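Local structure of predicted component of a thermophile-specific DNA repair system, contains a RAMP domain (4N0L) at residues T7-G12 / E227-V232; A274-S279 / E314-V319; F292-D297 / V319-D324; D299-E304 / D327-R332. The protein binds RNA as the Csm3 subunit of a type III-A CRISPR system, where RAMP proteins of this kind typically hold the crRNA and may cleave target RNA. One frame throughout, in Å; residues are numbered along the deposited sequence. Where two conformers were deposited one is given.

Contact 1 of 4, residues T7-G12 / E227-V232; sequences TITLVG and EVVYRV
I8 and L10 pair with Y230 and V228 in the central sheet of the RRM-like (RAMP) fold, where segments 7-12 and 227-231, parts of strands 7-16 and 223-231, run antiparallel with 165° between their directions. Both couples are hydrogen-bonded pairs. I8 N gives to Y230 O and Y230 N returns to I8 O (2.8 Å); L10 N reaches V228 O at 2.7 Å, and V228 N returns to L10 O. T9-V229 between them, and T7-R231 beyond I8-Y230, are non-hydrogen-bonded pairs, and the CA-H groups of T7 and T9 each lean on a carbonyl, Y230 O and V228 O respectively. The side chains of T7, T9, V229 and R231 share one face. There V229 CG1, anti to the backbone N (chi1 -175°), packs on T7 CG2 at 3.7 Å, while V229 CG2 lies beside T9 OG1; a water links T9 OG1 to E227 OE1 in the conformer given. On the other face L10 CB sits 4.0 Å from V228 CB. I8 CD1 approaches the Y230 ring obliquely, and the hydroxyl of that ring bonds to D241. Just past the strand end, V232 CG2 touches both CG1 and CD1 of I8, 4.1 Å from CG1. Helix 238-255 packs against this apolar face through L238 and M246. Strand 268-278 flanks strand 7-16, and the short strand 172-174 borders 223-231 beyond V228 and Y230.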
loop_
_atom_site.group_PDB
_atom_site.type_symbol
_atom_site.label_atom_id
_atom_site.label_comp_id
_atom_site.label_asym_id
_atom_site.label_seq_id
_atom_site.Cartn_x
_atom_site.Cartn_y
_atom_site.Cartn_z
ATOM N N THR A 7 -11.911 0.231 -10.852
ATOM C CA THR A 7 -10.535 0.151 -10.373
ATOM C C THR A 7 -9.526 1.035 -11.099
ATOM O O THR A 7 -9.704 1.399 -12.261
ATOM C CB THR A 7 -10.008 -1.296 -10.469
ATOM O OG1 THR A 7 -10.165 -1.768 -11.812
ATOM C CG2 THR A 7 -10.764 -2.225 -9.530
ATOM N N ILE A 8 -8.456 1.370 -10.384
ATOM C CA ILE A 8 -7.261 1.947 -10.986
ATOM C C ILE A 8 -6.101 1.009 -10.696
ATOM O O ILE A 8 -5.817 0.709 -9.537
ATOM C CB ILE A 8 -6.925 3.339 -10.434
ATOM C CG1 ILE A 8 -8.028 4.344 -10.762
ATOM C CG2 ILE A 8 -5.593 3.821 -10.995
ATOM C CD1 ILE A 8 -7.857 5.663 -10.048
ATOM N N THR A 9 -5.434 0.541 -11.746
ATOM C CA THR A 9 -4.350 -0.421 -11.580
ATOM C C THR A 9 -2.984 0.167 -11.909
ATOM O O THR A 9 -2.743 0.615 -13.031
ATOM C CB THR A 9 -4.568 -1.661 -12.455
ATOM O OG1 THR A 9 -5.814 -2.279 -12.108
ATOM C CG2 THR A 9 -3.442 -2.659 -12.250
ATOM N N LEU A 10 -2.092 0.157 -10.924
ATOM C CA LEU A 10 -0.705 0.551 -11.140
ATOM C C LEU A 10 0.046 -0.623 -11.745
ATOM O O LEU A 10 0.012 -1.728 -11.203
ATOM C CB LEU A 10 -0.031 0.995 -9.832
ATOM C CG LEU A 10 -0.423 2.295 -9.110
ATOM C CD1 LEU A 10 -1.910 2.383 -8.776
ATOM C CD2 LEU A 10 0.418 2.471 -7.849
ATOM N N VAL A 11 0.713 -0.389 -12.873
ATOM C CA VAL A 11 1.464 -1.442 -13.547
ATOM C C VAL A 11 2.908 -1.026 -13.797
ATOM O O VAL A 11 3.177 0.051 -14.334
ATOM C CB VAL A 11 0.818 -1.831 -14.893
ATOM C CG1 VAL A 11 1.597 -2.965 -15.557
ATOM C CG2 VAL A 11 -0.642 -2.216 -14.700
ATOM N N GLY A 12 3.833 -1.892 -13.403
ATOM C CA GLY A 12 5.250 -1.651 -13.593
ATOM C C GLY A 12 6.046 -2.771 -12.959
ATOM O O GLY A 12 5.641 -3.931 -13.022
ATOM N N GLU A 227 1.906 -5.128 -10.095
ATOM C CA GLU A 227 0.512 -4.782 -10.093
ATOM C C GLU A 227 -0.252 -4.434 -8.613
ATOM O O GLU A 227 -0.467 -5.095 -7.541
ATOM C CB GLU A 227 -0.188 -5.957 -10.777
ATOM C CG GLU A 227 -1.553 -5.592 -11.341
ATOM C CD GLU A 227 -2.279 -6.775 -11.948
ATOM O OE1 GLU A 227 -3.445 -7.019 -11.563
ATOM O OE2 GLU A 227 -1.693 -7.450 -12.819
ATOM N N VAL A 228 -0.669 -3.179 -8.716
ATOM C CA VAL A 228 -1.379 -2.712 -7.534
ATOM C C VAL A 228 -2.765 -2.231 -7.943
ATOM O O VAL A 228 -2.894 -1.338 -8.781
ATOM C CB VAL A 228 -0.619 -1.575 -6.825
ATOM C CG1 VAL A 228 -1.300 -1.212 -5.515
ATOM C CG2 VAL A 228 0.829 -1.974 -6.578
ATOM N N VAL A 229 -3.800 -2.820 -7.351
ATOM C CA VAL A 229 -5.172 -2.481 -7.713
ATOM C C VAL A 229 -5.837 -1.637 -6.630
ATOM O O VAL A 229 -5.942 -2.059 -5.480
ATOM C CB VAL A 229 -6.030 -3.745 -7.955
ATOM C CG1 VAL A 229 -7.417 -3.354 -8.442
ATOM C CG2 VAL A 229 -5.356 -4.668 -8.958
ATOM N N TYR A 230 -6.276 -0.441 -7.008
ATOM C CA TYR A 230 -7.006 0.437 -6.102
ATOM C C TYR A 230 -8.489 0.475 -6.460
ATOM O O TYR A 230 -8.852 0.779 -7.597
ATOM C CB TYR A 230 -6.418 1.851 -6.128
ATOM C CG TYR A 230 -7.276 2.892 -5.438
ATOM C CD1 TYR A 230 -8.175 3.673 -6.156
ATOM C CD2 TYR A 230 -7.179 3.101 -4.068
ATOM C CE1 TYR A 230 -8.957 4.627 -5.527
ATOM C CE2 TYR A 230 -7.956 4.049 -3.432
ATOM C CZ TYR A 230 -8.842 4.810 -4.165
ATOM O OH TYR A 230 -9.616 5.755 -3.532
ATOM N N ARG A 231 -9.344 0.174 -5.487
ATOM C CA ARG A 231 -10.785 0.203 -5.713
ATOM C C ARG A 231 -11.359 1.589 -5.441
ATOM O O ARG A 231 -11.317 2.081 -4.314
ATOM C CB ARG A 231 -11.491 -0.834 -4.838
ATOM C CG ARG A 231 -11.052 -2.269 -5.088
ATOM C CD ARG A 231 -11.832 -3.260 -4.231
ATOM N NE ARG A 231 -11.689 -2.998 -2.800
ATOM C CZ ARG A 231 -12.569 -2.317 -2.072
ATOM N NH1 ARG A 231 -13.660 -1.822 -2.642
ATOM N NH2 ARG A 231 -12.360 -2.127 -0.776
ATOM N N VAL A 232 -11.892 2.218 -6.483
ATOM C CA VAL A 232 -12.515 3.527 -6.340
ATOM C C VAL A 232 -13.853 3.376 -5.625
ATOM O O VAL A 232 -14.757 2.706 -6.121
ATOM C CB VAL A 232 -12.728 4.211 -7.705
ATOM C CG1 VAL A 232 -13.413 5.559 -7.525
ATOM C CG2 VAL A 232 -11.404 4.365 -8.439
HETATM O O HOH W 1 -5.824 -5.101 -12.309
#

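Contact 2 of 4, residues A274-S279 / E314-V319; sequences ALCARS and ERYEIV
C276 and Y316 meet where edge strand 318-321 of the RRM-like sheet pairs with strand 268-278 through a classic beta bulge. C276 CB stands 3.3 Å from the Y316 ring centroid, almost on the ring normal, in a CH-pi contact. Its SG, beside the backbone N (chi1 -53°), lies over the same ring at 4.1 Å from the centroid, a sulfur-aromatic contact. R278 comes from another direction: its CG lies at the ring edge, and its guanidinium passes with one face over Y316 CE1, the two planes 43° apart. The same guanidinium sends NH1 to R315 O (3.1 Å), a bond tilted out of its plane. From the bulge, the extended E317 chain carries its carboxylate to S279. One oxygen takes both groups of the serine: E317 OE2 receives S279 N at 3.1 Å and, through its syn lone pair, S279 OG in a bond modelled short at 2.5 Å. Further out, C276, A274 and V319 all pack on F292, V319 N is held by the carboxylate of E290, and S279 OG also has a weak bond from W282 N. Amid these neighbours E317 and I318 form the bulge opposite A277. A277 N gives a straight bond to I318 O, while A277 O accepts from both bulge amides, E317 N at 2.9 Å and I318 N at 3.2 Å.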
loop_
_atom_site.group_PDB
_atom_site.type_symbol
_atom_site.label_atom_id
_atom_site.label_comp_id
_atom_site.label_asym_id
_atom_site.label_seq_id
_atom_site.Cartn_x
_atom_site.Cartn_y
_atom_site.Cartn_z
ATOM N N ALA A 274 2.366 2.871 -15.831
ATOM C CA ALA A 274 1.033 3.347 -16.175
ATOM C C ALA A 274 0.014 3.194 -15.053
ATOM O O ALA A 274 0.117 2.296 -14.213
ATOM C CB ALA A 274 0.533 2.628 -17.418
ATOM N N LEU A 275 -0.966 4.093 -15.047
ATOM C CA LEU A 275 -2.163 3.940 -14.225
ATOM C C LEU A 275 -3.327 3.547 -15.126
ATOM O O LEU A 275 -3.713 4.307 -16.015
ATOM C CB LEU A 275 -2.485 5.230 -13.467
ATOM C CG LEU A 275 -1.841 5.493 -12.102
ATOM C CD1 LEU A 275 -0.386 5.044 -12.055
ATOM C CD2 LEU A 275 -1.957 6.967 -11.751
ATOM N N CYS A 276 -3.896 2.371 -14.883
ATOM C CA CYS A 276 -4.921 1.827 -15.766
ATOM C C CYS A 276 -6.289 1.791 -15.094
ATOM O O CYS A 276 -6.493 1.073 -14.115
ATOM C CB CYS A 276 -4.522 0.427 -16.233
ATOM S SG CYS A 276 -2.865 0.335 -16.967
ATOM N N ALA A 277 -7.224 2.567 -15.632
ATOM C CA ALA A 277 -8.513 2.782 -14.981
ATOM C C ALA A 277 -9.674 2.087 -15.690
ATOM O O ALA A 277 -9.764 2.089 -16.919
ATOM C CB ALA A 277 -8.792 4.267 -14.874
ATOM N N ARG A 278 -10.557 1.485 -14.899
ATOM C CA ARG A 278 -11.814 0.944 -15.406
ATOM C C ARG A 278 -12.967 1.345 -14.492
ATOM O O ARG A 278 -12.995 0.972 -13.320
ATOM C CB ARG A 278 -11.748 -0.582 -15.544
ATOM C CG ARG A 278 -10.739 -1.052 -16.576
ATOM C CD ARG A 278 -10.724 -2.566 -16.738
ATOM N NE ARG A 278 -10.106 -3.265 -15.617
ATOM C CZ ARG A 278 -9.527 -4.458 -15.718
ATOM N NH1 ARG A 278 -9.478 -5.074 -16.892
ATOM N NH2 ARG A 278 -8.990 -5.034 -14.650
ATOM N N SER A 279 -13.902 2.124 -15.027
ATOM C CA SER A 279 -15.082 2.538 -14.273
ATOM C C SER A 279 -16.196 1.509 -14.414
ATOM O O SER A 279 -16.192 0.711 -15.352
ATOM C CB SER A 279 -15.575 3.910 -14.737
ATOM O OG SER A 279 -16.300 3.809 -15.951
ATOM N N GLU A 314 -4.089 -5.814 -21.625
ATOM C CA GLU A 314 -5.415 -5.860 -21.026
ATOM C C GLU A 314 -6.217 -4.635 -21.383
ATOM O O GLU A 314 -5.677 -3.553 -21.635
ATOM C CB GLU A 314 -5.370 -5.980 -19.504
ATOM C CG GLU A 314 -5.826 -7.323 -18.927
ATOM C CD GLU A 314 -4.697 -8.271 -18.632
ATOM O OE1 GLU A 314 -3.840 -7.935 -17.794
ATOM O OE2 GLU A 314 -4.706 -9.389 -19.182
ATOM N N ARG A 315 -7.527 -4.830 -21.394
ATOM C CA ARG A 315 -8.451 -3.787 -21.774
ATOM C C ARG A 315 -8.848 -2.915 -20.594
ATOM O O ARG A 315 -9.281 -3.403 -19.550
ATOM C CB ARG A 315 -9.697 -4.400 -22.416
ATOM C CG ARG A 315 -9.528 -4.831 -23.864
ATOM C CD ARG A 315 -10.626 -5.793 -24.294
ATOM N NE ARG A 315 -10.736 -5.840 -25.750
ATOM C CZ ARG A 315 -11.081 -6.903 -26.471
ATOM N NH1 ARG A 315 -11.326 -8.073 -25.894
ATOM N NH2 ARG A 315 -11.161 -6.788 -27.790
ATOM N N TYR A 316 -8.686 -1.608 -20.776
ATOM C CA TYR A 316 -9.098 -0.637 -19.777
ATOM C C TYR A 316 -9.940 0.450 -20.425
ATOM O O TYR A 316 -10.051 0.513 -21.650
ATOM C CB TYR A 316 -7.880 -0.025 -19.084
ATOM C CG TYR A 316 -6.982 -1.042 -18.418
ATOM C CD1 TYR A 316 -7.257 -1.509 -17.139
ATOM C CD2 TYR A 316 -5.851 -1.526 -19.064
ATOM C CE1 TYR A 316 -6.437 -2.437 -16.525
ATOM C CE2 TYR A 316 -5.025 -2.453 -18.459
ATOM C CZ TYR A 316 -5.322 -2.904 -17.188
ATOM O OH TYR A 316 -4.500 -3.825 -16.582
ATOM N N GLU A 317 -10.532 1.309 -19.604
ATOM C CA GLU A 317 -11.281 2.442 -20.122
ATOM C C GLU A 317 -10.321 3.553 -20.512
ATOM O O GLU A 317 -10.387 4.090 -21.617
ATOM C CB GLU A 317 -12.290 2.944 -19.090
ATOM C CG GLU A 317 -13.116 4.128 -19.557
ATOM C CD GLU A 317 -14.152 4.549 -18.535
ATOM O OE1 GLU A 317 -14.794 5.600 -18.739
ATOM O OE2 GLU A 317 -14.324 3.826 -17.530
ATOM N N ILE A 318 -9.422 3.886 -19.594
ATOM C CA ILE A 318 -8.426 4.923 -19.822
ATOM C C ILE A 318 -7.084 4.490 -19.246
ATOM O O ILE A 318 -7.006 4.039 -18.105
ATOM C CB ILE A 318 -8.854 6.266 -19.199
ATOM C CG1 ILE A 318 -10.013 6.873 -19.994
ATOM C CG2 ILE A 318 -7.687 7.237 -19.153
ATOM C CD1 ILE A 318 -10.529 8.178 -19.435
ATOM N N VAL A 319 -6.032 4.620 -20.048
ATOM C CA VAL A 319 -4.683 4.290 -19.608
ATOM C C VAL A 319 -3.828 5.548 -19.527
ATOM O O VAL A 319 -3.619 6.230 -20.532
ATOM C CB VAL A 319 -4.008 3.276 -20.555
ATOM C CG1 VAL A 319 -2.531 3.116 -20.210
ATOM C CG2 VAL A 319 -4.726 1.934 -20.503
#

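Contact 3 of 4, residues F292-D297 / V319-D324; sequences FPEEED and VIRARD
D297 and R321 form the tight part of this contact, a side-on pair in which each carboxylate oxygen takes its own nitrogen. R321 CG lies beside the backbone N (chi1 -64°) and the chain then runs extended to NE, which reaches D297 OD1 at 2.6 Å. R321 NH1 reaches D297 OD2 at 3.1 Å; both bonds use syn lone pairs, and the two flat groups are only 10° from coplanar. The anti lone pair of D297 OD2 is also used, by E294 N at 2.7 Å, so three N-H groups fix the rotation of this carboxylate. Apolar groups back the arginine: V319 CG1 lies over one guanidinium face, toward its rim, and NH1 comes to the edge of the F292 ring, near F292 CD1 (3.9 Å), the planes being 72° apart. F292 CB in turn rests on V319 CG2. Toward the surface the hold slackens. R323 NH1 makes a salt bridge to D297 OD1 (3.1 Å), but E296 OE1 sits above the R323 guanidinium, 3.3 Å from NH2, with no N-H aimed at it; R321 CD covers the opposite face. E294 OE1, 4.0 Å from R321 NH1, contributes a long charge contact alone. D297, three residues into helix 295-300 from N-cap E294, accepts that residue's amide; around it these acids and arginines form a salt-bridge network tying the helix start to edge strand 318-321 and the turn after it.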
loop_
_atom_site.group_PDB
_atom_site.type_symbol
_atom_site.label_atom_id
_atom_site.label_comp_id
_atom_site.label_asym_id
_atom_site.label_seq_id
_atom_site.Cartn_x
_atom_site.Cartn_y
_atom_site.Cartn_z
ATOM N N PHE A 292 -3.156 -2.128 -22.497
ATOM C CA PHE A 292 -1.852 -1.986 -21.865
ATOM C C PHE A 292 -1.431 -3.292 -21.201
ATOM O O PHE A 292 -2.236 -3.936 -20.527
ATOM C CB PHE A 292 -1.866 -0.856 -20.829
ATOM C CG PHE A 292 -0.510 -0.536 -20.265
ATOM C CD1 PHE A 292 0.346 0.324 -20.936
ATOM C CD2 PHE A 292 -0.087 -1.097 -19.071
ATOM C CE1 PHE A 292 1.600 0.619 -20.427
ATOM C CE2 PHE A 292 1.164 -0.806 -18.557
ATOM C CZ PHE A 292 2.010 0.052 -19.237
ATOM N N PRO A 293 -0.161 -3.685 -21.389
ATOM C CA PRO A 293 0.780 -2.990 -22.271
ATOM C C PRO A 293 0.681 -3.467 -23.718
ATOM O O PRO A 293 0.612 -4.670 -23.971
ATOM C CB PRO A 293 2.138 -3.351 -21.671
ATOM C CG PRO A 293 1.926 -4.720 -21.121
ATOM C CD PRO A 293 0.500 -4.754 -20.617
ATOM N N GLU A 294 0.655 -2.526 -24.656
ATOM C CA GLU A 294 0.699 -2.870 -26.071
ATOM C C GLU A 294 2.150 -3.007 -26.526
ATOM O O GLU A 294 3.070 -2.724 -25.757
ATOM C CB GLU A 294 -0.046 -1.824 -26.900
ATOM C CG GLU A 294 -1.559 -1.916 -26.748
ATOM C CD GLU A 294 -2.284 -0.693 -27.272
ATOM O OE1 GLU A 294 -1.610 0.301 -27.613
ATOM O OE2 GLU A 294 -3.531 -0.727 -27.341
ATOM N N GLU A 295 2.348 -3.464 -27.759
ATOM C CA GLU A 295 3.690 -3.658 -28.301
ATOM C C GLU A 295 4.514 -2.379 -28.213
ATOM O O GLU A 295 5.702 -2.413 -27.893
ATOM C CB GLU A 295 3.630 -4.146 -29.750
ATOM C CG GLU A 295 4.974 -4.632 -30.279
ATOM C CD GLU A 295 4.911 -5.104 -31.719
ATOM O OE1 GLU A 295 3.945 -4.745 -32.425
ATOM O OE2 GLU A 295 5.830 -5.837 -32.146
ATOM N N GLU A 296 3.874 -1.253 -28.511
ATOM C CA GLU A 296 4.524 0.048 -28.426
ATOM C C GLU A 296 5.054 0.316 -27.015
ATOM O O GLU A 296 6.165 0.816 -26.853
ATOM C CB GLU A 296 3.559 1.158 -28.846
ATOM C CG GLU A 296 4.161 2.551 -28.780
ATOM C CD GLU A 296 3.251 3.613 -29.365
ATOM O OE1 GLU A 296 3.515 4.810 -29.134
ATOM O OE2 GLU A 296 2.281 3.252 -30.070
ATOM N N ASP A 297 4.256 -0.023 -26.002
ATOM C CA ASP A 297 4.649 0.163 -24.605
ATOM C C ASP A 297 5.889 -0.655 -24.258
ATOM O O ASP A 297 6.740 -0.213 -23.485
ATOM C CB ASP A 297 3.511 -0.219 -23.650
ATOM C CG ASP A 297 2.272 0.634 -23.837
ATOM O OD1 ASP A 297 2.352 1.863 -23.630
ATOM O OD2 ASP A 297 1.209 0.069 -24.168
ATOM N N VAL A 319 -6.032 4.620 -20.048
ATOM C CA VAL A 319 -4.683 4.290 -19.608
ATOM C C VAL A 319 -3.828 5.548 -19.527
ATOM O O VAL A 319 -3.619 6.230 -20.532
ATOM C CB VAL A 319 -4.008 3.276 -20.555
ATOM C CG1 VAL A 319 -2.531 3.116 -20.210
ATOM C CG2 VAL A 319 -4.726 1.934 -20.503
ATOM N N ILE A 320 -3.347 5.863 -18.328
ATOM C CA ILE A 320 -2.450 6.997 -18.145
ATOM C C ILE A 320 -1.008 6.510 -18.088
ATOM O O ILE A 320 -0.595 5.883 -17.112
ATOM C CB ILE A 320 -2.758 7.781 -16.856
ATOM C CG1 ILE A 320 -4.247 8.126 -16.770
ATOM C CG2 ILE A 320 -1.893 9.034 -16.779
ATOM C CD1 ILE A 320 -4.736 8.990 -17.907
ATOM N N ARG A 321 -0.241 6.808 -19.131
ATOM C CA ARG A 321 1.143 6.365 -19.216
ATOM C C ARG A 321 2.085 7.437 -18.700
ATOM O O ARG A 321 1.780 8.628 -18.774
ATOM C CB ARG A 321 1.514 6.010 -20.659
ATOM C CG ARG A 321 0.747 4.838 -21.238
ATOM C CD ARG A 321 0.901 4.772 -22.750
ATOM N NE ARG A 321 0.424 3.497 -23.277
ATOM C CZ ARG A 321 -0.835 3.264 -23.629
ATOM N NH1 ARG A 321 -1.189 2.074 -24.097
ATOM N NH2 ARG A 321 -1.744 4.220 -23.505
ATOM N N ALA A 322 3.219 7.011 -18.156
ATOM C CA ALA A 322 4.284 7.936 -17.789
ATOM C C ALA A 322 4.692 8.711 -19.035
ATOM O O ALA A 322 5.002 9.902 -18.977
ATOM C CB ALA A 322 5.467 7.192 -17.202
ATOM N N ARG A 323 4.689 7.999 -20.158
ATOM C CA ARG A 323 5.023 8.543 -21.467
ATOM C C ARG A 323 4.079 9.679 -21.885
ATOM O O ARG A 323 4.468 10.572 -22.637
ATOM C CB ARG A 323 4.999 7.396 -22.489
ATOM C CG ARG A 323 4.785 7.771 -23.945
ATOM C CD ARG A 323 4.769 6.511 -24.806
ATOM N NE ARG A 323 3.465 6.255 -25.412
ATOM C CZ ARG A 323 3.003 5.043 -25.705
ATOM N NH1 ARG A 323 3.733 3.970 -25.432
ATOM N NH2 ARG A 323 1.806 4.902 -26.261
ATOM N N ASP A 324 2.853 9.657 -21.369
ATOM C CA ASP A 324 1.892 10.730 -21.627
ATOM C C ASP A 324 2.213 12.000 -20.843
ATOM O O ASP A 324 1.854 13.099 -21.260
ATOM C CB ASP A 324 0.466 10.277 -21.294
ATOM C CG ASP A 324 0.025 9.085 -22.115
ATOM O OD1 ASP A 324 0.508 8.934 -23.257
ATOM O OD2 ASP A 324 -0.818 8.307 -21.622
#

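Contact 4 of 4, residues D299-E304 / D327-R332; sequences DEAADE and DRAYLR
A301 and A329 bring their backbones together, CA to CA 5.0 Å, where the chain has just left helix 295-300 and passes the loop before helix 333-338; no hydrogen bond crosses the gap. After A301 the chain turns back, E304 N bonding to A301 O at 2.9 Å. Into the concave side of this turn projects A329 CB, the methyl on which the contact is built. It touches E300 O at 3.6 Å and A301 CA at 3.8 Å, and E304 CB closes on it from the far end of the turn at 4.1 Å. The next residue, Y330, extends the patch. The ring side formed by its CD2 and CE2 meets E304, whose CB is 4.0 Å from CD2. The E304 chain bends at chi2 (-66°), and OE1 ends in the plane of the Y330 ring at its edge, 3.9 Å from Y330 CE2. The carboxylate and ring planes stand 44° apart. The strong partner of that carboxylate is R271, which also packs on Y330 from strand 268-278. Across the two segments themselves the chemistry is thus van der Waals contact, with no hydrogen bond or salt bridge between them. With its charge met by R271, E304 OE1 probably adds little here beyond packing, so that shape fit holds this small surface contact.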
loop_
_atom_site.group_PDB
_atom_site.type_symbol
_atom_site.label_atom_id
_atom_site.label_comp_id
_atom_site.label_asym_id
_atom_site.label_seq_id
_atom_site.Cartn_x
_atom_site.Cartn_y
_atom_site.Cartn_z
ATOM N N ASP A 299 8.312 -1.764 -26.402
ATOM C CA ASP A 299 9.467 -1.166 -27.070
ATOM C C ASP A 299 9.932 0.087 -26.332
ATOM O O ASP A 299 11.130 0.323 -26.184
ATOM C CB ASP A 299 9.144 -0.827 -28.527
ATOM C CG ASP A 299 8.920 -2.062 -29.382
ATOM O OD1 ASP A 299 9.282 -3.173 -28.941
ATOM O OD2 ASP A 299 8.392 -1.918 -30.505
ATOM N N GLU A 300 8.973 0.893 -25.887
ATOM C CA GLU A 300 9.263 2.113 -25.138
ATOM C C GLU A 300 9.883 1.849 -23.765
ATOM O O GLU A 300 10.670 2.657 -23.277
ATOM C CB GLU A 300 7.990 2.950 -24.965
ATOM C CG GLU A 300 7.460 3.582 -26.246
ATOM C CD GLU A 300 8.341 4.704 -26.765
ATOM O OE1 GLU A 300 9.215 5.182 -26.012
ATOM O OE2 GLU A 300 8.160 5.105 -27.933
ATOM N N ALA A 301 9.544 0.717 -23.150
ATOM C CA ALA A 301 9.930 0.462 -21.761
ATOM C C ALA A 301 11.230 -0.323 -21.631
ATOM O O ALA A 301 12.301 0.284 -21.576
ATOM C CB ALA A 301 8.819 -0.272 -21.040
ATOM N N ALA A 302 11.121 -1.648 -21.521
ATOM C CA ALA A 302 12.284 -2.532 -21.386
ATOM C C ALA A 302 13.377 -2.073 -22.340
ATOM O O ALA A 302 13.150 -2.022 -23.549
ATOM C CB ALA A 302 11.898 -3.974 -21.657
ATOM N N ASP A 303 14.563 -1.751 -21.827
ATOM C CA ASP A 303 15.125 -2.279 -20.579
ATOM C C ASP A 303 14.710 -1.609 -19.259
ATOM O O ASP A 303 15.183 -2.013 -18.196
ATOM C CB ASP A 303 16.656 -2.241 -20.683
ATOM C CG ASP A 303 17.326 -3.366 -19.915
ATOM O OD1 ASP A 303 16.770 -4.484 -19.887
ATOM O OD2 ASP A 303 18.409 -3.131 -19.341
ATOM N N GLU A 304 13.838 -0.606 -19.304
ATOM C CA GLU A 304 13.534 0.166 -18.098
ATOM C C GLU A 304 12.425 -0.477 -17.261
ATOM O O GLU A 304 12.495 -0.462 -16.031
ATOM C CB GLU A 304 13.142 1.603 -18.461
ATOM C CG GLU A 304 14.223 2.404 -19.189
ATOM C CD GLU A 304 15.461 2.677 -18.340
ATOM O OE1 GLU A 304 15.457 2.364 -17.128
ATOM O OE2 GLU A 304 16.452 3.201 -18.892
ATOM N N ASP A 327 8.869 12.564 -20.663
ATOM C CA ASP A 327 9.706 11.820 -21.594
ATOM C C ASP A 327 10.377 10.679 -20.835
ATOM O O ASP A 327 11.599 10.650 -20.676
ATOM C CB ASP A 327 10.745 12.738 -22.243
ATOM C CG ASP A 327 11.568 12.033 -23.305
ATOM O OD1 ASP A 327 11.075 11.044 -23.888
ATOM O OD2 ASP A 327 12.711 12.472 -23.559
ATOM N N ARG A 328 9.558 9.742 -20.365
ATOM C CA ARG A 328 10.005 8.653 -19.500
ATOM C C ARG A 328 9.199 7.389 -19.759
ATOM O O ARG A 328 8.036 7.457 -20.157
ATOM C CB ARG A 328 9.865 9.036 -18.020
ATOM C CG ARG A 328 10.505 10.351 -17.600
ATOM C CD ARG A 328 11.946 10.131 -17.184
ATOM N NE ARG A 328 12.025 9.143 -16.110
ATOM C CZ ARG A 328 11.815 9.416 -14.824
ATOM N NH1 ARG A 328 11.900 8.453 -13.918
ATOM N NH2 ARG A 328 11.519 10.651 -14.443
ATOM N N ALA A 329 9.809 6.236 -19.508
ATOM C CA ALA A 329 9.117 4.964 -19.660
ATOM C C ALA A 329 8.315 4.656 -18.397
ATOM O O ALA A 329 7.332 3.916 -18.436
ATOM C CB ALA A 329 10.109 3.849 -19.954
ATOM N N TYR A 330 8.742 5.247 -17.286
ATOM C CA TYR A 330 8.094 5.050 -15.996
ATOM C C TYR A 330 8.257 6.293 -15.129
ATOM O O TYR A 330 9.159 7.098 -15.351
ATOM C CB TYR A 330 8.677 3.827 -15.279
ATOM C CG TYR A 330 10.102 4.011 -14.787
ATOM C CD1 TYR A 330 10.367 4.588 -13.548
ATOM C CD2 TYR A 330 11.182 3.620 -15.571
ATOM C CE1 TYR A 330 11.666 4.765 -13.103
ATOM C CE2 TYR A 330 12.486 3.791 -15.132
ATOM C CZ TYR A 330 12.721 4.365 -13.899
ATOM O OH TYR A 330 14.014 4.534 -13.463
ATOM N N LEU A 331 7.385 6.447 -14.136
ATOM C CA LEU A 331 7.585 7.467 -13.115
ATOM C C LEU A 331 7.679 6.804 -11.748
ATOM O O LEU A 331 7.026 5.794 -11.488
ATOM C CB LEU A 331 6.457 8.504 -13.134
ATOM C CG LEU A 331 6.310 9.350 -14.401
ATOM C CD1 LEU A 331 5.143 10.318 -14.280
ATOM C CD2 LEU A 331 7.603 10.098 -14.703
ATOM N N ARG A 332 8.507 7.372 -10.880
ATOM C CA ARG A 332 8.629 6.889 -9.515
ATOM C C ARG A 332 7.432 7.406 -8.713
ATOM O O ARG A 332 6.797 8.377 -9.129
ATOM C CB ARG A 332 9.961 7.341 -8.908
ATOM C CG ARG A 332 11.178 6.723 -9.592
ATOM C CD ARG A 332 11.515 5.349 -9.028
ATOM N NE ARG A 332 11.912 5.406 -7.625
ATOM C CZ ARG A 332 13.166 5.560 -7.208
ATOM N NH1 ARG A 332 13.435 5.602 -5.910
ATOM N NH2 ARG A 332 14.150 5.674 -8.090
#

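How the contacts relate
Contacts 1, 2 and 3 follow one another across the same antiparallel sheet. Contact 1 joins central strand 7-16 to its neighbour 223-231, and contact 2, about 9 Å away between centres, continues through strand 268-278 to edge strand 318-321. Contact 3 shares V319 with contact 2, their centres about 10 Å apart, and brings helix 295-300 against that edge; contact 4 lies at the end of the same helix, its centre about 9 Å from that of contact 3. In sequence, contact 1 closes before the others open, whereas the segments of 2, 3 and 4 alternate. The C-terminal part after strand 268-278 is therefore interwoven, and it extends the RRM-like core at one edge.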